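PDB 4U3W: 2-aminomuconate 6-semialdehyde dehydrogenase, which probably catalyses the NAD-dependent oxidation of 2-aminomuconate 6-semialdehyde to 2-aminomuconate. Local coordinates for residues A[130-135]-A[179-184]; A[144-149]-A[154-159]; A[362-367]-A[393-398]. All coordinates share one frame; numbering follows the deposited sequence. Where two conformers were deposited one is given.

Interaction 1 of 3, residues A[130-135]-A[179-184]; sequences RTFADL and FTWKVA
Phe-132 reaches across from helix 114-138 and sets its ring against two side chains of helix 175-188, Trp-181 and Ala-184, which lie nearly one helical turn apart. The far end of its ring meets the benzo part of the indole: CZ of Phe-132 is 3.9 Å from CZ3 of Trp-181, and CE2 of Phe-132 lies 4.1 Å from CE3 of Trp-181. CZ3 sits at the rim of the phenyl ring, close to its plane. The two six-membered rings have centroids 5.8 Å apart and planes inclined by 55°, which is neither a stack nor a T-shaped pair. On the side of the ring nearer its own backbone, CD2 of Phe-132 rests 4.0 Å from CB of Ala-184, which approaches the ring obliquely.

The closest CA atoms are those of Phe-132 and Ala-184, 6.5 Å apart, and here the partner is the small methyl of Ala-184. The CA–CB bond of Trp-181 leads away from helix 114-138, but with CG anti to the backbone N (chi1 172°) the large indole still brings its six-membered ring to Phe-132. Further out, Trp-181 NE1 donates to Glu-272 OE2, which helps fix the indole's rotation; Glu-272 belongs to the Glu-Leu-Gly-Gly motif of aldehyde dehydrogenases, which in relatives lines the active site. Thr-180 OG1 bonds to Asn-128 ND2, a second tie between the same helices, and on the other flank of helix 114-138 Asp-134 OD2 forms a salt bridge with Arg-137 of the second subunit.

Across the two segments the joint is wholly apolar and buried, resting on van der Waals fit and hydrophobic burial, while the polar end of the indole is satisfied elsewhere.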
loop_
_atom_site.group_PDB
_atom_site.type_symbol
_atom_site.label_atom_id
_atom_site.label_comp_id
_atom_site.label_asym_id
_atom_site.label_seq_id
_atom_site.Cartn_x
_atom_site.Cartn_y
_atom_site.Cartn_z
ATOM N N ARG A 130 -18.242 -8.148 -11.521
ATOM C CA ARG A 130 -17.068 -7.795 -12.356
ATOM C C ARG A 130 -16.017 -7.068 -11.536
ATOM O O ARG A 130 -14.805 -7.267 -11.718
ATOM C CB ARG A 130 -17.484 -6.931 -13.564
ATOM C CG ARG A 130 -18.560 -7.627 -14.390
ATOM C CD ARG A 130 -18.354 -7.403 -15.866
ATOM N NE ARG A 130 -19.518 -7.753 -16.652
ATOM C CZ ARG A 130 -19.670 -8.923 -17.263
ATOM N NH1 ARG A 130 -18.718 -9.874 -17.158
ATOM N NH2 ARG A 130 -20.757 -9.136 -18.000
ATOM N N THR A 131 -16.482 -6.233 -10.616
ATOM C CA THR A 131 -15.570 -5.485 -9.784
ATOM C C THR A 131 -14.719 -6.349 -8.890
ATOM O O THR A 131 -13.499 -6.194 -8.814
ATOM C CB THR A 131 -16.340 -4.482 -8.916
ATOM O OG1 THR A 131 -16.778 -3.436 -9.763
ATOM C CG2 THR A 131 -15.428 -3.878 -7.836
ATOM N N PHE A 132 -15.348 -7.255 -8.159
ATOM C CA PHE A 132 -14.566 -8.093 -7.293
ATOM C C PHE A 132 -13.778 -9.128 -8.060
ATOM O O PHE A 132 -12.755 -9.580 -7.570
ATOM C CB PHE A 132 -15.457 -8.767 -6.215
ATOM C CG PHE A 132 -15.901 -7.790 -5.150
ATOM C CD1 PHE A 132 -14.986 -7.301 -4.233
ATOM C CD2 PHE A 132 -17.180 -7.269 -5.158
ATOM C CE1 PHE A 132 -15.375 -6.339 -3.282
ATOM C CE2 PHE A 132 -17.573 -6.317 -4.221
ATOM C CZ PHE A 132 -16.666 -5.868 -3.277
ATOM N N ALA A 133 -14.221 -9.511 -9.244
ATOM C CA ALA A 133 -13.365 -10.362 -10.085
ATOM C C ALA A 133 -12.061 -9.626 -10.390
ATOM O O ALA A 133 -10.991 -10.175 -10.226
ATOM C CB ALA A 133 -14.074 -10.770 -11.355
ATOM N N ASP A 134 -12.124 -8.373 -10.812
ATOM C CA ASP A 134 -10.881 -7.644 -11.085
ATOM C C ASP A 134 -10.026 -7.363 -9.826
ATOM O O ASP A 134 -8.798 -7.454 -9.867
ATOM C CB ASP A 134 -11.222 -6.362 -11.824
ATOM C CG ASP A 134 -11.922 -6.655 -13.157
ATOM O OD1 ASP A 134 -11.808 -7.803 -13.673
ATOM O OD2 ASP A 134 -12.635 -5.773 -13.651
ATOM N N LEU A 135 -10.648 -7.034 -8.700
ATOM C CA LEU A 135 -9.849 -6.829 -7.490
ATOM C C LEU A 135 -9.052 -8.083 -7.063
ATOM O O LEU A 135 -7.871 -7.988 -6.700
ATOM C CB LEU A 135 -10.743 -6.362 -6.323
ATOM C CG LEU A 135 -11.222 -4.890 -6.487
ATOM C CD1 LEU A 135 -12.303 -4.499 -5.472
ATOM C CD2 LEU A 135 -10.060 -3.867 -6.432
ATOM N N PHE A 179 -27.690 -8.218 -2.176
ATOM C CA PHE A 179 -27.392 -9.673 -2.146
ATOM C C PHE A 179 -26.022 -9.890 -2.851
ATOM O O PHE A 179 -25.116 -10.467 -2.288
ATOM C CB PHE A 179 -28.552 -10.434 -2.818
ATOM C CG PHE A 179 -28.553 -11.927 -2.642
ATOM C CD1 PHE A 179 -28.964 -12.519 -1.459
ATOM C CD2 PHE A 179 -28.241 -12.740 -3.697
ATOM C CE1 PHE A 179 -29.031 -13.951 -1.335
ATOM C CE2 PHE A 179 -28.273 -14.156 -3.588
ATOM C CZ PHE A 179 -28.668 -14.755 -2.418
ATOM N N THR A 180 -25.852 -9.339 -4.045
ATOM C CA THR A 180 -24.608 -9.556 -4.777
ATOM C C THR A 180 -23.411 -8.799 -4.188
ATOM O O THR A 180 -22.262 -9.229 -4.359
ATOM C CB THR A 180 -24.736 -9.140 -6.247
ATOM O OG1 THR A 180 -25.078 -7.748 -6.310
ATOM C CG2 THR A 180 -25.815 -9.993 -6.937
ATOM N N TRP A 181 -23.686 -7.672 -3.530
ATOM C CA TRP A 181 -22.681 -6.920 -2.823
ATOM C C TRP A 181 -21.944 -7.835 -1.807
ATOM O O TRP A 181 -20.745 -7.649 -1.561
ATOM C CB TRP A 181 -23.361 -5.744 -2.123
ATOM C CG TRP A 181 -22.522 -4.962 -1.184
ATOM C CD1 TRP A 181 -22.753 -4.771 0.163
ATOM C CD2 TRP A 181 -21.321 -4.222 -1.493
ATOM N NE1 TRP A 181 -21.768 -3.965 0.698
ATOM C CE2 TRP A 181 -20.870 -3.630 -0.285
ATOM C CE3 TRP A 181 -20.577 -4.028 -2.660
ATOM C CZ2 TRP A 181 -19.715 -2.826 -0.218
ATOM C CZ3 TRP A 181 -19.413 -3.236 -2.596
ATOM C CH2 TRP A 181 -18.995 -2.650 -1.377
ATOM N N LYS A 182 -22.655 -8.836 -1.260
ATOM C CA LYS A 182 -22.040 -9.816 -0.341
ATOM C C LYS A 182 -21.628 -11.118 -1.036
ATOM O O LYS A 182 -20.523 -11.666 -0.776
ATOM C CB LYS A 182 -23.018 -10.181 0.816
ATOM C CG LYS A 182 -23.595 -8.986 1.550
ATOM C CD LYS A 182 -22.474 -8.060 2.023
ATOM C CE LYS A 182 -23.007 -6.893 2.888
ATOM N NZ LYS A 182 -23.875 -7.510 3.992
ATOM N N VAL A 183 -22.484 -11.632 -1.913
ATOM C CA VAL A 183 -22.159 -12.907 -2.566
ATOM C C VAL A 183 -20.858 -12.788 -3.402
ATOM O O VAL A 183 -19.987 -13.674 -3.363
ATOM C CB VAL A 183 -23.331 -13.374 -3.486
ATOM C CG1 VAL A 183 -22.993 -14.677 -4.270
ATOM C CG2 VAL A 183 -24.603 -13.594 -2.658
ATOM N N ALA A 184 -20.684 -11.667 -4.111
ATOM C CA ALA A 184 -19.520 -11.583 -5.007
ATOM C C ALA A 184 -18.159 -11.577 -4.268
ATOM O O ALA A 184 -17.301 -12.373 -4.628
ATOM C CB ALA A 184 -19.650 -10.353 -5.984
#

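Interaction 2 of 3, residues A[144-149]-A[154-159]; sequences FETHAA and LINYVT
Asn-156 uses its side-chain amide to fasten two residues of the opposite strand. ND2 donates to Thr-146 OG1 at 2.8 Å and, more nearly straight, to Phe-144 O at 3.2 Å with an N-H...O angle of 169°. The second bond stays in the plane of the amide but arrives from above the carbonyl plane of Phe-144, whose oxygen also accepts from Asn-156 N at 2.9 Å. A chi1 of -55° sets CG of Asn-156 beside its own backbone N, from where ND2 reaches both acceptors on the other strand.

Around this grip runs regular antiparallel pairing. Phe-144 with Asn-156 and Thr-146 with Leu-154 are hydrogen-bonded pairs, the latter including Thr-146 N to Leu-154 O at 2.9 Å; Glu-145 with Ile-155 is the non-hydrogen-bonded pair between them. On the face carrying Phe-144, Thr-146, Leu-154 and Asn-156, CE1 of Phe-144 comes 4.1 Å from CG2 of Val-158, which lies at the ring's edge. Towards the turn, Ala-148 CB is 4.3 Å from Leu-154 CD1.

The hairpin probably corresponds to the oligomerisation arm of aldehyde dehydrogenases, consistent with its contacts to neighbouring subunits. Thr-146 OG1 also bonds to Asp-469 of the third subunit, and Asn-156 OD1 to Asn-499; together these bonds run in one polar chain from strand 495-503 through the hairpin to a neighbouring subunit.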
loop_
_atom_site.group_PDB
_atom_site.type_symbol
_atom_site.label_atom_id
_atom_site.label_comp_id
_atom_site.label_asym_id
_atom_site.label_seq_id
_atom_site.Cartn_x
_atom_site.Cartn_y
_atom_site.Cartn_z
ATOM N N PHE A 144 7.773 -8.650 5.146
ATOM C CA PHE A 144 8.501 -7.954 6.210
ATOM C C PHE A 144 9.751 -8.764 6.545
ATOM O O PHE A 144 9.645 -9.967 6.705
ATOM C CB PHE A 144 7.663 -7.837 7.521
ATOM C CG PHE A 144 6.261 -7.251 7.355
ATOM C CD1 PHE A 144 5.176 -8.063 7.071
ATOM C CD2 PHE A 144 6.043 -5.879 7.550
ATOM C CE1 PHE A 144 3.875 -7.517 6.942
ATOM C CE2 PHE A 144 4.774 -5.325 7.428
ATOM C CZ PHE A 144 3.680 -6.142 7.128
ATOM N N GLU A 145 10.890 -8.121 6.729
ATOM C CA GLU A 145 12.084 -8.798 7.224
ATOM C C GLU A 145 12.278 -8.513 8.696
ATOM O O GLU A 145 12.131 -7.360 9.121
ATOM C CB GLU A 145 13.334 -8.341 6.453
ATOM C CG GLU A 145 13.232 -8.655 4.997
ATOM C CD GLU A 145 14.302 -7.974 4.137
ATOM O OE1 GLU A 145 15.122 -7.191 4.658
ATOM O OE2 GLU A 145 14.297 -8.224 2.920
ATOM N N THR A 146 12.607 -9.547 9.482
ATOM C CA THR A 146 12.846 -9.381 10.935
ATOM C C THR A 146 14.304 -9.711 11.306
ATOM O O THR A 146 14.812 -10.789 10.982
ATOM C CB THR A 146 11.862 -10.260 11.771
ATOM O OG1 THR A 146 10.522 -9.966 11.361
ATOM C CG2 THR A 146 12.015 -10.013 13.284
ATOM N N HIS A 147 14.969 -8.757 11.968
ATOM C CA HIS A 147 16.319 -8.948 12.491
ATOM C C HIS A 147 16.189 -9.013 14.010
ATOM O O HIS A 147 15.989 -7.992 14.679
ATOM C CB HIS A 147 17.231 -7.810 12.042
ATOM C CG HIS A 147 17.185 -7.588 10.570
ATOM N ND1 HIS A 147 17.995 -8.274 9.693
ATOM C CD2 HIS A 147 16.359 -6.826 9.810
ATOM C CE1 HIS A 147 17.694 -7.915 8.455
ATOM N NE2 HIS A 147 16.704 -7.038 8.498
ATOM N N ALA A 148 16.219 -10.230 14.542
ATOM C CA ALA A 148 15.905 -10.444 15.952
ATOM C C ALA A 148 17.118 -10.141 16.825
ATOM O O ALA A 148 18.246 -10.079 16.336
ATOM C CB ALA A 148 15.405 -11.858 16.183
ATOM N N ALA A 149 16.860 -9.931 18.115
ATOM C CA ALA A 149 17.886 -9.601 19.108
ATOM C C ALA A 149 19.097 -10.537 19.110
ATOM O O ALA A 149 20.239 -10.072 19.227
ATOM C CB ALA A 149 17.255 -9.591 20.496
ATOM N N LEU A 154 14.607 -13.471 9.834
ATOM C CA LEU A 154 13.407 -14.203 9.462
ATOM C C LEU A 154 12.726 -13.416 8.385
ATOM O O LEU A 154 12.884 -12.198 8.306
ATOM C CB LEU A 154 12.473 -14.415 10.660
ATOM C CG LEU A 154 13.134 -14.988 11.917
ATOM C CD1 LEU A 154 13.558 -13.903 12.926
ATOM C CD2 LEU A 154 12.203 -16.037 12.511
ATOM N N ILE A 155 11.978 -14.102 7.539
ATOM C CA ILE A 155 11.119 -13.411 6.615
ATOM C C ILE A 155 9.663 -13.688 7.009
ATOM O O ILE A 155 9.340 -14.784 7.523
ATOM C CB ILE A 155 11.391 -13.836 5.147
ATOM C CG1 ILE A 155 11.201 -15.339 4.953
ATOM C CG2 ILE A 155 12.842 -13.434 4.743
ATOM C CD1 ILE A 155 11.358 -15.792 3.497
ATOM N N ASN A 156 8.799 -12.701 6.795
ATOM C CA ASN A 156 7.373 -12.821 7.051
ATOM C C ASN A 156 6.612 -12.534 5.790
ATOM O O ASN A 156 6.917 -11.553 5.103
ATOM C CB ASN A 156 6.879 -11.815 8.110
ATOM C CG ASN A 156 7.633 -11.896 9.422
ATOM O OD1 ASN A 156 7.152 -12.519 10.407
ATOM N ND2 ASN A 156 8.800 -11.231 9.480
ATOM N N TYR A 157 5.626 -13.353 5.451
ATOM C CA TYR A 157 4.696 -12.863 4.462
ATOM C C TYR A 157 3.246 -13.213 4.829
ATOM O O TYR A 157 2.976 -14.236 5.514
ATOM C CB TYR A 157 5.057 -13.396 3.077
ATOM C CG TYR A 157 5.190 -14.911 3.073
ATOM C CD1 TYR A 157 6.422 -15.527 3.298
ATOM C CD2 TYR A 157 4.100 -15.695 2.800
ATOM C CE1 TYR A 157 6.528 -16.962 3.324
ATOM C CE2 TYR A 157 4.194 -17.147 2.787
ATOM C CZ TYR A 157 5.419 -17.749 3.035
ATOM O OH TYR A 157 5.471 -19.149 3.003
ATOM N N VAL A 158 2.322 -12.356 4.391
ATOM C CA VAL A 158 0.945 -12.503 4.810
ATOM C C VAL A 158 0.086 -13.148 3.740
ATOM O O VAL A 158 -0.035 -12.605 2.658
ATOM C CB VAL A 158 0.333 -11.147 5.199
ATOM C CG1 VAL A 158 -1.135 -11.375 5.654
ATOM C CG2 VAL A 158 1.163 -10.555 6.317
ATOM N N THR A 159 -0.441 -14.352 4.021
ATOM C CA THR A 159 -1.286 -15.079 3.079
ATOM C C THR A 159 -2.762 -14.919 3.467
ATOM O O THR A 159 -3.079 -14.545 4.595
ATOM C CB THR A 159 -0.961 -16.583 3.039
ATOM O OG1 THR A 159 -1.362 -17.203 4.281
ATOM C CG2 THR A 159 0.539 -16.804 2.804
#

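Interaction 3 of 3, residues A[362-367]-A[393-398]; sequences RLAVEE and TIWTGL
Trp-395 lies with one face of its indole turned to Ala-364. Its CA–CB bond points at helix 351-366, and CG, anti to the carbonyl carbon (chi1 -63°), carries the ring system against the helix. At the fusion bond, CD2 of Trp-395 is 3.8 Å and CE2 3.5 Å from Ala-364 CB. The closest atom is CZ2 of Trp-395, 3.4 Å from that methyl, and CH2 at the tip follows at 3.7 Å. Ala-364 CB stands 3.5 Å from the centroid of the Trp-395 six-membered ring and 15° off its normal, which establishes a close CH-pi contact.

One turn further along, Leu-398 CD2 lies 3.3 Å from Glu-367 O and 3.8 Å from Glu-367 CB. A water donates to both Glu-367 O and Gly-397 O, bridging the two backbones where helix and strand end.

Strand 393-396 runs between strands 370-373 and 413-419 near one side of the seven-stranded sheet, probably that of the catalytic domain in the aldehyde dehydrogenase fold, and helix 351-366 packs on it. The indole also touches Val-371 and Val-413 of those flanking strands and meets the ring of Phe-361 nearly at right angles, while the carboxylate of Glu-367 accepts from the backbone N atoms of Arg-403 and Cys-404 on helix 403-406.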
loop_
_atom_site.group_PDB
_atom_site.type_symbol
_atom_site.label_atom_id
_atom_site.label_comp_id
_atom_site.label_asym_id
_atom_site.label_seq_id
_atom_site.Cartn_x
_atom_site.Cartn_y
_atom_site.Cartn_z
ATOM N N ARG A 362 -48.588 9.693 11.903
ATOM C CA ARG A 362 -49.463 10.152 12.969
ATOM C C ARG A 362 -48.657 10.665 14.165
ATOM O O ARG A 362 -49.010 11.683 14.769
ATOM C CB ARG A 362 -50.445 9.031 13.418
ATOM C CG ARG A 362 -51.466 8.644 12.349
ATOM C CD ARG A 362 -52.597 7.720 12.868
ATOM N NE ARG A 362 -52.136 6.426 13.369
ATOM C CZ ARG A 362 -51.843 5.380 12.594
ATOM N NH1 ARG A 362 -51.931 5.474 11.268
ATOM N NH2 ARG A 362 -51.449 4.234 13.150
ATOM N N LEU A 363 -47.574 9.974 14.527
ATOM C CA LEU A 363 -46.744 10.456 15.645
ATOM C C LEU A 363 -46.135 11.852 15.395
ATOM O O LEU A 363 -46.112 12.680 16.315
ATOM C CB LEU A 363 -45.623 9.458 15.949
ATOM C CG LEU A 363 -44.677 9.892 17.060
ATOM C CD1 LEU A 363 -45.399 10.083 18.383
ATOM C CD2 LEU A 363 -43.487 8.964 17.201
ATOM N N ALA A 364 -45.640 12.114 14.172
ATOM C CA ALA A 364 -45.093 13.442 13.832
ATOM C C ALA A 364 -46.121 14.524 14.092
ATOM O O ALA A 364 -45.809 15.563 14.698
ATOM C CB ALA A 364 -44.620 13.514 12.361
ATOM N N VAL A 365 -47.356 14.284 13.669
ATOM C CA VAL A 365 -48.423 15.255 13.929
ATOM C C VAL A 365 -48.657 15.489 15.461
ATOM O O VAL A 365 -48.833 16.643 15.901
ATOM C CB VAL A 365 -49.770 14.816 13.254
ATOM C CG1 VAL A 365 -50.918 15.692 13.721
ATOM C CG2 VAL A 365 -49.660 14.887 11.750
ATOM N N GLU A 366 -48.676 14.416 16.267
ATOM C CA GLU A 366 -48.799 14.590 17.732
ATOM C C GLU A 366 -47.597 15.358 18.338
ATOM O O GLU A 366 -47.752 16.083 19.324
ATOM C CB GLU A 366 -48.974 13.225 18.430
ATOM N N GLU A 367 -46.403 15.203 17.747
ATOM C CA GLU A 367 -45.213 15.871 18.257
ATOM C C GLU A 367 -45.167 17.333 17.787
ATOM O O GLU A 367 -44.221 18.057 18.122
ATOM C CB GLU A 367 -43.912 15.140 17.832
ATOM C CG GLU A 367 -43.739 13.766 18.456
ATOM C CD GLU A 367 -42.359 13.135 18.265
ATOM O OE1 GLU A 367 -41.848 13.050 17.119
ATOM O OE2 GLU A 367 -41.795 12.681 19.291
ATOM N N THR A 393 -43.437 12.809 1.754
ATOM C CA THR A 393 -43.854 13.648 2.878
ATOM C C THR A 393 -42.709 14.540 3.348
ATOM O O THR A 393 -41.576 14.105 3.384
ATOM C CB THR A 393 -44.380 12.752 4.035
ATOM O OG1 THR A 393 -45.484 11.992 3.539
ATOM C CG2 THR A 393 -44.814 13.550 5.244
ATOM N N ILE A 394 -43.013 15.809 3.627
ATOM C CA ILE A 394 -42.053 16.763 4.175
ATOM C C ILE A 394 -42.637 17.361 5.464
ATOM O O ILE A 394 -43.777 17.798 5.473
ATOM C CB ILE A 394 -41.760 17.908 3.153
ATOM C CG1 ILE A 394 -41.142 17.379 1.846
ATOM C CG2 ILE A 394 -40.894 19.020 3.759
ATOM C CD1 ILE A 394 -41.186 18.496 0.733
ATOM N N TRP A 395 -41.856 17.362 6.549
ATOM C CA TRP A 395 -42.239 18.012 7.815
ATOM C C TRP A 395 -41.326 19.202 8.145
ATOM O O TRP A 395 -40.164 19.234 7.719
ATOM C CB TRP A 395 -42.153 17.047 8.975
ATOM C CG TRP A 395 -43.092 15.878 8.897
ATOM C CD1 TRP A 395 -44.394 15.894 8.499
ATOM C CD2 TRP A 395 -42.774 14.511 9.207
ATOM N NE1 TRP A 395 -44.909 14.612 8.545
ATOM C CE2 TRP A 395 -43.934 13.752 8.982
ATOM C CE3 TRP A 395 -41.623 13.870 9.669
ATOM C CZ2 TRP A 395 -43.974 12.381 9.186
ATOM C CZ3 TRP A 395 -41.652 12.515 9.863
ATOM C CH2 TRP A 395 -42.832 11.783 9.639
ATOM N N THR A 396 -41.853 20.152 8.925
ATOM C CA THR A 396 -41.029 21.117 9.648
ATOM C C THR A 396 -41.511 21.302 11.106
ATOM O O THR A 396 -42.546 20.742 11.507
ATOM C CB THR A 396 -41.018 22.527 8.943
ATOM O OG1 THR A 396 -42.360 22.980 8.785
ATOM C CG2 THR A 396 -40.375 22.455 7.568
ATOM N N GLY A 397 -40.777 22.082 11.904
ATOM C CA GLY A 397 -41.275 22.454 13.234
ATOM C C GLY A 397 -40.959 21.526 14.392
ATOM O O GLY A 397 -41.346 21.792 15.509
ATOM N N LEU A 398 -40.246 20.437 14.159
ATOM C CA LEU A 398 -39.913 19.517 15.261
ATOM C C LEU A 398 -38.522 19.815 15.867
ATOM O O LEU A 398 -37.583 20.129 15.140
ATOM C CB LEU A 398 -39.982 18.075 14.762
ATOM C CG LEU A 398 -41.355 17.616 14.258
ATOM C CD1 LEU A 398 -41.262 16.224 13.622
ATOM C CD2 LEU A 398 -42.349 17.589 15.445
HETATM O O HOH W 1 -42.632 20.566 18.060
#

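Overall arrangement
From the N terminus, helix 114-138 supplies the first side of interaction 1 and runs almost directly into strand 141-147. Interaction 2 then closes the short hairpin with strand 153-169, and the chain returns along that strand to helix 175-188, where interaction 1 closes; the hairpin contact thus falls entirely within the longer loop. Their centres are 32 Å apart and their nearest atoms about 13 Å, with no touch. Interaction 3 follows in series, joining helix 351-366 to strand 393-396 of a different sheet, on the opposite side of the chain's centre and 61 Å from interaction 2, centre to centre. The three contacts thus lie in distinct parts of the fold: helix packing, intersubunit arm and seven-stranded sheet.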